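Local coordinates for beta-1,4-mannanase (PDB 3VUP), which probably hydrolyses the beta-1,4-mannosidic linkages of mannan as a digestive-fluid enzyme of the sea hare Aplysia kurodai, at residues A[11-19]-A[343-351]; A[49-57]-A[332-340]. All coordinates share one frame; numbering follows the deposited sequence. Where two conformers were deposited one is given.

Contact 1: A[11-19]-A[343-351]; sequences LNGQRVFLS and SNGKIPISL. With SO4 (sulfate ion), chain E.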
loop_
_atom_site.group_PDB
_atom_site.type_symbol
_atom_site.label_atom_id
_atom_site.label_comp_id
_atom_site.label_asym_id
_atom_site.label_seq_id
_atom_site.Cartn_x
_atom_site.Cartn_y
_atom_site.Cartn_z
ATOM N N LEU A 11 -3.962 -12.139 14.100
ATOM C CA LEU A 11 -3.970 -11.084 15.101
ATOM C C LEU A 11 -4.609 -11.653 16.357
ATOM O O LEU A 11 -5.690 -12.235 16.294
ATOM C CB LEU A 11 -4.755 -9.856 14.622
ATOM C CG LEU A 11 -4.708 -8.663 15.592
ATOM C CD1 LEU A 11 -3.383 -7.934 15.491
ATOM C CD2 LEU A 11 -5.855 -7.719 15.343
ATOM N N ASN A 12 -3.941 -11.497 17.492
ATOM C CA ASN A 12 -4.507 -11.928 18.767
ATOM C C ASN A 12 -4.975 -13.381 18.755
ATOM O O ASN A 12 -6.057 -13.721 19.244
ATOM C CB ASN A 12 -5.601 -10.960 19.224
ATOM C CG ASN A 12 -5.031 -9.642 19.684
ATOM O OD1 ASN A 12 -3.960 -9.606 20.287
ATOM N ND2 ASN A 12 -5.725 -8.551 19.380
ATOM N N GLY A 13 -4.134 -14.232 18.175
ATOM C CA GLY A 13 -4.330 -15.668 18.219
ATOM C C GLY A 13 -5.342 -16.208 17.237
ATOM O O GLY A 13 -5.687 -17.385 17.285
ATOM N N GLN A 14 -5.825 -15.357 16.338
ATOM C CA GLN A 14 -6.828 -15.773 15.370
ATOM C C GLN A 14 -6.446 -15.339 13.966
ATOM O O GLN A 14 -5.966 -14.229 13.760
ATOM C CB GLN A 14 -8.200 -15.194 15.740
ATOM C CG GLN A 14 -8.629 -15.539 17.165
ATOM C CD GLN A 14 -10.109 -15.329 17.420
ATOM O OE1 GLN A 14 -10.537 -14.233 17.781
ATOM N NE2 GLN A 14 -10.898 -16.384 17.244
ATOM N N ARG A 15 -6.663 -16.220 12.996
ATOM C CA ARG A 15 -6.542 -15.829 11.603
ATOM C C ARG A 15 -7.508 -14.693 11.345
ATOM O O ARG A 15 -8.677 -14.770 11.730
ATOM C CB ARG A 15 -6.827 -17.023 10.695
ATOM C CG ARG A 15 -6.695 -16.738 9.215
ATOM C CD ARG A 15 -6.489 -18.026 8.451
ATOM N NE ARG A 15 -7.074 -17.977 7.117
ATOM C CZ ARG A 15 -7.102 -19.010 6.283
ATOM N NH1 ARG A 15 -7.661 -18.884 5.089
ATOM N NH2 ARG A 15 -6.570 -20.169 6.645
ATOM N N VAL A 16 -7.019 -13.643 10.693
ATOM C CA VAL A 16 -7.816 -12.447 10.458
ATOM C C VAL A 16 -7.866 -12.139 8.963
ATOM O O VAL A 16 -6.860 -12.283 8.264
ATOM C CB VAL A 16 -7.255 -11.223 11.259
ATOM C CG1 VAL A 16 -5.812 -10.933 10.886
ATOM C CG2 VAL A 16 -8.102 -9.980 11.075
ATOM N N PHE A 17 -9.037 -11.717 8.490
ATOM C CA PHE A 17 -9.204 -11.191 7.142
ATOM C C PHE A 17 -9.248 -9.676 7.256
ATOM O O PHE A 17 -9.975 -9.145 8.099
ATOM C CB PHE A 17 -10.501 -11.725 6.530
ATOM C CG PHE A 17 -10.757 -11.254 5.122
ATOM C CD1 PHE A 17 -10.296 -11.978 4.023
ATOM C CD2 PHE A 17 -11.466 -10.084 4.896
ATOM C CE1 PHE A 17 -10.538 -11.543 2.725
ATOM C CE2 PHE A 17 -11.716 -9.646 3.614
ATOM C CZ PHE A 17 -11.256 -10.381 2.520
ATOM N N LEU A 18 -8.467 -8.982 6.429
ATOM C CA LEU A 18 -8.397 -7.528 6.511
ATOM C C LEU A 18 -9.475 -6.902 5.636
ATOM O O LEU A 18 -9.403 -6.962 4.409
ATOM C CB LEU A 18 -7.014 -7.038 6.087
ATOM C CG LEU A 18 -5.842 -7.644 6.866
ATOM C CD1 LEU A 18 -4.520 -7.186 6.289
ATOM C CD2 LEU A 18 -5.922 -7.268 8.329
ATOM N N SER A 19 -10.477 -6.302 6.267
ATOM C CA SER A 19 -11.624 -5.757 5.559
ATOM C C SER A 19 -11.763 -4.271 5.840
ATOM O O SER A 19 -11.828 -3.860 7.001
ATOM C CB SER A 19 -12.895 -6.455 6.044
ATOM O OG SER A 19 -14.028 -5.858 5.447
ATOM N N SER A 343 -14.839 -18.236 7.726
ATOM C CA SER A 343 -14.158 -19.353 7.068
ATOM C C SER A 343 -12.811 -19.011 6.426
ATOM O O SER A 343 -11.977 -19.897 6.221
ATOM C CB SER A 343 -15.066 -20.004 6.027
ATOM O OG SER A 343 -15.289 -19.142 4.927
ATOM N N ASN A 344 -12.605 -17.740 6.098
ATOM C CA ASN A 344 -11.334 -17.275 5.555
ATOM C C ASN A 344 -10.811 -16.149 6.429
ATOM O O ASN A 344 -10.387 -15.106 5.934
ATOM C CB ASN A 344 -11.505 -16.815 4.103
ATOM C CG ASN A 344 -10.185 -16.392 3.450
ATOM O OD1 ASN A 344 -9.096 -16.817 3.856
ATOM N ND2 ASN A 344 -10.283 -15.548 2.432
ATOM N N GLY A 345 -10.842 -16.377 7.738
ATOM C CA GLY A 345 -10.388 -15.398 8.708
ATOM C C GLY A 345 -11.512 -14.593 9.330
ATOM O O GLY A 345 -12.488 -14.248 8.668
ATOM N N LYS A 346 -11.358 -14.290 10.613
ATOM C CA LYS A 346 -12.315 -13.478 11.339
ATOM C C LYS A 346 -12.014 -11.996 11.115
ATOM O O LYS A 346 -10.864 -11.605 10.936
ATOM C CB LYS A 346 -12.221 -13.830 12.821
ATOM C CG LYS A 346 -13.115 -13.043 13.750
ATOM C CD LYS A 346 -12.788 -13.375 15.195
ATOM C CE LYS A 346 -13.654 -12.577 16.145
ATOM N NZ LYS A 346 -13.348 -12.942 17.553
ATOM N N ILE A 347 -13.056 -11.178 11.135
ATOM C CA ILE A 347 -12.908 -9.755 10.861
ATOM C C ILE A 347 -12.874 -8.858 12.111
ATOM O O ILE A 347 -11.983 -8.025 12.221
ATOM C CB ILE A 347 -13.913 -9.284 9.774
ATOM C CG1 ILE A 347 -13.517 -9.889 8.418
ATOM C CG2 ILE A 347 -13.966 -7.769 9.708
ATOM C CD1 ILE A 347 -14.564 -9.761 7.341
ATOM N N PRO A 348 -13.808 -9.035 13.068
ATOM C CA PRO A 348 -13.748 -8.152 14.240
ATOM C C PRO A 348 -12.449 -8.321 15.012
ATOM O O PRO A 348 -11.973 -9.444 15.209
ATOM C CB PRO A 348 -14.934 -8.623 15.088
ATOM C CG PRO A 348 -15.890 -9.181 14.098
ATOM C CD PRO A 348 -15.035 -9.852 13.066
ATOM N N ILE A 349 -11.883 -7.201 15.439
ATOM C CA ILE A 349 -10.645 -7.206 16.199
ATOM C C ILE A 349 -10.774 -6.316 17.419
ATOM O O ILE A 349 -11.673 -5.476 17.514
ATOM C CB ILE A 349 -9.429 -6.746 15.351
ATOM C CG1 ILE A 349 -9.583 -5.293 14.900
ATOM C CG2 ILE A 349 -9.216 -7.682 14.162
ATOM C CD1 ILE A 349 -8.345 -4.739 14.226
ATOM N N SER A 350 -9.868 -6.528 18.361
ATOM C CA SER A 350 -9.813 -5.732 19.571
ATOM C C SER A 350 -8.365 -5.332 19.809
ATOM O O SER A 350 -7.498 -6.191 19.983
ATOM C CB SER A 350 -10.345 -6.540 20.752
ATOM O OG SER A 350 -10.377 -5.768 21.939
ATOM N N LEU A 351 -8.107 -4.029 19.808
ATOM C CA LEU A 351 -6.758 -3.516 19.983
ATOM C C LEU A 351 -6.589 -2.873 21.348
ATOM O O LEU A 351 -5.506 -2.928 21.933
ATOM C CB LEU A 351 -6.440 -2.497 18.891
ATOM C CG LEU A 351 -6.521 -3.031 17.463
ATOM C CD1 LEU A 351 -6.255 -1.920 16.464
ATOM C CD2 LEU A 351 -5.558 -4.191 17.265
ATOM O OXT LEU A 351 -7.536 -2.288 21.884
HETATM S S SO4 E . -18.571 -18.131 6.258
HETATM O O1 SO4 E . -17.741 -18.029 5.060
HETATM O O2 SO4 E . -17.735 -18.147 7.456
HETATM O O3 SO4 E . -19.508 -17.015 6.294
HETATM O O4 SO4 E . -19.319 -19.387 6.170
HETATM O O HOH W 1 -8.337 -8.957 18.110
HETATM O O HOH W 2 -7.398 -15.443 5.676
#

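Contact 2: A[49-57]-A[332-340]; sequences KKLHDAGGN and RKGITNIKD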
loop_
_atom_site.group_PDB
_atom_site.type_symbol
_atom_site.label_atom_id
_atom_site.label_comp_id
_atom_site.label_asym_id
_atom_site.label_seq_id
_atom_site.Cartn_x
_atom_site.Cartn_y
_atom_site.Cartn_z
ATOM N N LYS A 49 -14.413 6.169 12.737
ATOM C CA LYS A 49 -15.610 5.741 13.450
ATOM C C LYS A 49 -16.609 5.073 12.508
ATOM O O LYS A 49 -17.126 4.000 12.812
ATOM C CB LYS A 49 -16.270 6.910 14.164
ATOM C CG LYS A 49 -17.503 6.493 14.946
ATOM C CD LYS A 49 -18.119 7.664 15.679
ATOM C CE LYS A 49 -19.125 7.201 16.722
ATOM N NZ LYS A 49 -20.250 6.453 16.111
ATOM N N LYS A 50 -16.880 5.704 11.370
ATOM C CA LYS A 50 -17.826 5.138 10.410
ATOM C C LYS A 50 -17.365 3.775 9.908
ATOM O O LYS A 50 -18.172 2.854 9.765
ATOM C CB LYS A 50 -18.044 6.084 9.229
ATOM C CG LYS A 50 -18.852 7.310 9.603
ATOM C CD LYS A 50 -19.193 8.163 8.398
ATOM C CE LYS A 50 -17.946 8.809 7.809
ATOM N NZ LYS A 50 -18.276 9.762 6.707
ATOM N N LEU A 51 -16.068 3.646 9.645
ATOM C CA LEU A 51 -15.523 2.379 9.187
ATOM C C LEU A 51 -15.676 1.285 10.237
ATOM O O LEU A 51 -16.110 0.173 9.935
ATOM C CB LEU A 51 -14.056 2.550 8.811
ATOM C CG LEU A 51 -13.331 1.281 8.378
ATOM C CD1 LEU A 51 -13.991 0.679 7.140
ATOM C CD2 LEU A 51 -11.864 1.581 8.122
ATOM N N HIS A 52 -15.326 1.604 11.478
ATOM C CA HIS A 52 -15.488 0.656 12.568
ATOM C C HIS A 52 -16.952 0.253 12.762
ATOM O O HIS A 52 -17.278 -0.927 12.917
ATOM C CB HIS A 52 -14.962 1.249 13.870
ATOM C CG HIS A 52 -15.365 0.463 15.075
ATOM N ND1 HIS A 52 -14.863 -0.792 15.342
ATOM C CD2 HIS A 52 -16.248 0.735 16.063
ATOM C CE1 HIS A 52 -15.405 -1.253 16.454
ATOM N NE2 HIS A 52 -16.251 -0.346 16.911
ATOM N N ASP A 53 -17.832 1.245 12.773
ATOM C CA ASP A 53 -19.251 0.981 12.980
ATOM C C ASP A 53 -19.822 0.074 11.885
ATOM O O ASP A 53 -20.743 -0.701 12.136
ATOM C CB ASP A 53 -20.037 2.289 13.068
ATOM C CG ASP A 53 -19.749 3.065 14.346
ATOM O OD1 ASP A 53 -19.185 2.473 15.290
ATOM O OD2 ASP A 53 -20.106 4.263 14.410
ATOM N N ALA A 54 -19.267 0.166 10.680
ATOM C CA ALA A 54 -19.697 -0.680 9.575
ATOM C C ALA A 54 -19.106 -2.085 9.637
ATOM O O ALA A 54 -19.493 -2.949 8.860
ATOM C CB ALA A 54 -19.353 -0.032 8.253
ATOM N N GLY A 55 -18.162 -2.310 10.544
ATOM C CA GLY A 55 -17.555 -3.623 10.666
ATOM C C GLY A 55 -16.207 -3.798 9.988
ATOM O O GLY A 55 -15.721 -4.923 9.858
ATOM N N GLY A 56 -15.590 -2.699 9.568
ATOM C CA GLY A 56 -14.257 -2.762 9.005
ATOM C C GLY A 56 -13.213 -2.888 10.093
ATOM O O GLY A 56 -13.446 -2.493 11.238
ATOM N N ASN A 57 -12.049 -3.414 9.720
ATOM C CA ASN A 57 -10.915 -3.504 10.633
ATOM C C ASN A 57 -9.632 -2.895 10.069
ATOM O O ASN A 57 -8.601 -2.973 10.729
ATOM C CB ASN A 57 -10.655 -4.952 11.082
ATOM C CG ASN A 57 -10.224 -5.860 9.946
ATOM O OD1 ASN A 57 -9.788 -5.406 8.882
ATOM N ND2 ASN A 57 -10.339 -7.157 10.171
ATOM N N ARG A 332 -19.554 0.860 2.542
ATOM C CA ARG A 332 -19.853 0.332 3.864
ATOM C C ARG A 332 -20.852 -0.808 3.838
ATOM O O ARG A 332 -20.841 -1.654 4.731
ATOM C CB ARG A 332 -20.368 1.425 4.785
ATOM C CG ARG A 332 -19.276 2.300 5.344
ATOM C CD ARG A 332 -19.789 3.251 6.416
ATOM N NE ARG A 332 -20.583 4.349 5.879
ATOM C CZ ARG A 332 -20.065 5.468 5.381
ATOM N NH1 ARG A 332 -20.861 6.427 4.924
ATOM N NH2 ARG A 332 -18.743 5.625 5.323
ATOM N N LYS A 333 -21.723 -0.833 2.832
ATOM C CA LYS A 333 -22.662 -1.940 2.729
ATOM C C LYS A 333 -21.940 -3.259 2.533
ATOM O O LYS A 333 -22.330 -4.281 3.096
ATOM C CB LYS A 333 -23.572 -1.757 1.517
ATOM C CG LYS A 333 -24.415 -0.520 1.528
ATOM C CD LYS A 333 -25.228 -0.408 0.249
ATOM C CE LYS A 333 -26.293 -1.487 0.175
ATOM N NZ LYS A 333 -27.066 -1.401 -1.091
ATOM N N GLY A 334 -20.900 -3.245 1.710
ATOM C CA GLY A 334 -20.142 -4.458 1.469
ATOM C C GLY A 334 -19.325 -4.876 2.672
ATOM O O GLY A 334 -19.259 -6.056 3.009
ATOM N N ILE A 335 -18.691 -3.900 3.313
ATOM C CA ILE A 335 -17.953 -4.132 4.545
ATOM C C ILE A 335 -18.867 -4.749 5.613
ATOM O O ILE A 335 -18.509 -5.739 6.253
ATOM C CB ILE A 335 -17.326 -2.813 5.029
ATOM C CG1 ILE A 335 -16.247 -2.364 4.038
ATOM C CG2 ILE A 335 -16.772 -2.946 6.437
ATOM C CD1 ILE A 335 -15.845 -0.919 4.189
ATOM N N THR A 336 -20.059 -4.188 5.782
ATOM C CA THR A 336 -21.009 -4.715 6.754
ATOM C C THR A 336 -21.445 -6.131 6.404
ATOM O O THR A 336 -21.581 -6.984 7.279
ATOM C CB THR A 336 -22.233 -3.789 6.876
ATOM O OG1 THR A 336 -21.822 -2.529 7.425
ATOM C CG2 THR A 336 -23.287 -4.401 7.771
ATOM N N ASN A 337 -21.647 -6.400 5.120
ATOM C CA ASN A 337 -22.181 -7.693 4.726
ATOM C C ASN A 337 -21.259 -8.853 5.078
ATOM O O ASN A 337 -21.728 -9.935 5.436
ATOM C CB ASN A 337 -22.514 -7.717 3.241
ATOM C CG ASN A 337 -23.197 -8.992 2.837
ATOM O OD1 ASN A 337 -22.576 -9.900 2.293
ATOM N ND2 ASN A 337 -24.483 -9.087 3.137
ATOM N N ILE A 338 -19.952 -8.630 4.990
ATOM C CA ILE A 338 -19.005 -9.718 5.221
ATOM C C ILE A 338 -18.475 -9.783 6.648
ATOM O O ILE A 338 -17.709 -10.680 6.961
ATOM C CB ILE A 338 -17.803 -9.706 4.226
ATOM C CG1 ILE A 338 -16.894 -8.496 4.454
ATOM C CG2 ILE A 338 -18.278 -9.791 2.779
ATOM C CD1 ILE A 338 -15.521 -8.651 3.805
ATOM N N LYS A 339 -18.895 -8.862 7.518
ATOM C CA LYS A 339 -18.200 -8.672 8.793
ATOM C C LYS A 339 -18.236 -9.884 9.716
ATOM O O LYS A 339 -17.365 -10.035 10.570
ATOM C CB LYS A 339 -18.689 -7.421 9.526
ATOM C CG LYS A 339 -20.026 -7.563 10.212
ATOM C CD LYS A 339 -20.395 -6.235 10.849
ATOM C CE LYS A 339 -21.699 -6.326 11.602
ATOM N NZ LYS A 339 -22.119 -5.017 12.172
ATOM N N ASP A 340 -19.244 -10.739 9.539
ATOM C CA ASP A 340 -19.434 -11.895 10.400
ATOM C C ASP A 340 -18.950 -13.205 9.769
ATOM O O ASP A 340 -19.169 -14.272 10.341
ATOM C CB ASP A 340 -20.908 -12.014 10.821
ATOM C CG ASP A 340 -21.857 -12.155 9.632
ATOM O OD1 ASP A 340 -21.406 -11.994 8.470
ATOM O OD2 ASP A 340 -23.059 -12.421 9.858
HETATM O O HOH W 3 -17.253 8.018 4.423
HETATM O O HOH W 4 -19.908 9.016 4.485
HETATM O O HOH W 5 -22.583 -2.458 10.788
HETATM O O HOH W 6 -16.047 -6.272 7.276
#

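Contact 1: A[11-19]-A[343-351]
With CG anti to the backbone N in both residues (chi1 -177° in N344, -179° in R15), the N344 amide and the R15 guanidinium meet across the contact. R15 NH1 donates to N344 OD1 at 2.8 Å; the oxygen sits at the guanidinium edge and the donor in the carbonyl plane, although the two flat groups stand 88° apart. R15 was modelled in two conformers, and this bond describes one of them. Y316 O accepts from N344 ND2, which fixes the amide's orientation. Replacing N344 by alanine removes the amide, and R15 NH1 and the Y316 carbonyl would probably each lose this mate.

Beside this pair the backbones form a single bridge at V16 and K346: K346 N donates to R15 O at 2.9 Å, and F17 N to K346 O at 3.1 Å. G345 lies so close that a CB would clash with F17 N.

The fully extended K346 carries NZ to Q14 OE1, 3.1 Å away. Apolar side chains also meet: L11 CD2 approaches I349 CG2 at 3.6 Å, their side chains crossing at about a right angle, and I347 runs alongside F17. The C-terminal tail is thus bound to the N-terminal hairpin and the entry to barrel strand 18-22 without a salt bridge between the segments: R15 and K346 each point their charge at a neutral amide oxygen.

Contact 2: A[49-57]-A[332-340]
T336 OG1 lies 2.8 Å from A54 O and 3.0 Å from R332 O, so its single proton has two carbonyl acceptors within reach, one across the contact and one a turn back in its own helix. Its chi1 of -66° sets OG1 beside the backbone N, turned to A54. The same A54 O receives a CA-H...O contact from T336 CA at 3.1 Å, evidence of how closely the two backbones approach. Nearby, a water donates to D53 O and accepts from K339 NZ, and another donates to both G55 O and I335 O.

Helix 36-53 finishes in a Schellman motif, with G56 N bonded to L51 O, G55 N to H52 O, and G55 at a phi of 99°. Glycine suits G55 on two counts: a CB would be jammed against the preceding carbonyl O and would clash with K339 CD.

At the turn, I335 CG2 lies 3.4 Å from G56 N, while I335 CD1 meets L51 CD1 at 3.8 Å, the two side chains crossing at about a right angle. A54 CB rests on R332 CG at 3.7 Å. Beyond it, K50 CD lies over one face of the R332 guanidinium, displaced from its centre, in the one of two conformers described here. Two waters at the guanidinium edge accept from both cations, and E47 and D329 form salt bridges with K50 and R332 respectively, which probably offsets the like charges.

In the fold, the C-terminal turns of the first and last helices of the barrel's outer layer, 36-53 and 324-338, come into contact; I335 also reaches S19 of strand 18-22 and F308 of helix 304-313.

In the fold
Both segments of contact 2 fall, in sequence, between those of contact 1, and the centres of the two contacts lie 13 Å apart on the same side of the molecule. N57 joins them: its N is 2.8 Å from S19 O, and its ND2 is 2.8 Å from I347 O. Packing continues through I347, whose CD1 lies 3.3 Å from I338 O and whose CG2 lies 3.3 Å from G55 O. Both contacts thus sit where strands 18-22 and 58-65 begin. In TIM-barrel enzymes the active site lies at the other, C-terminal ends of the strands, so neither contact probably touches substrate. The sulfate at S343 probably comes from the crystallisation liquor.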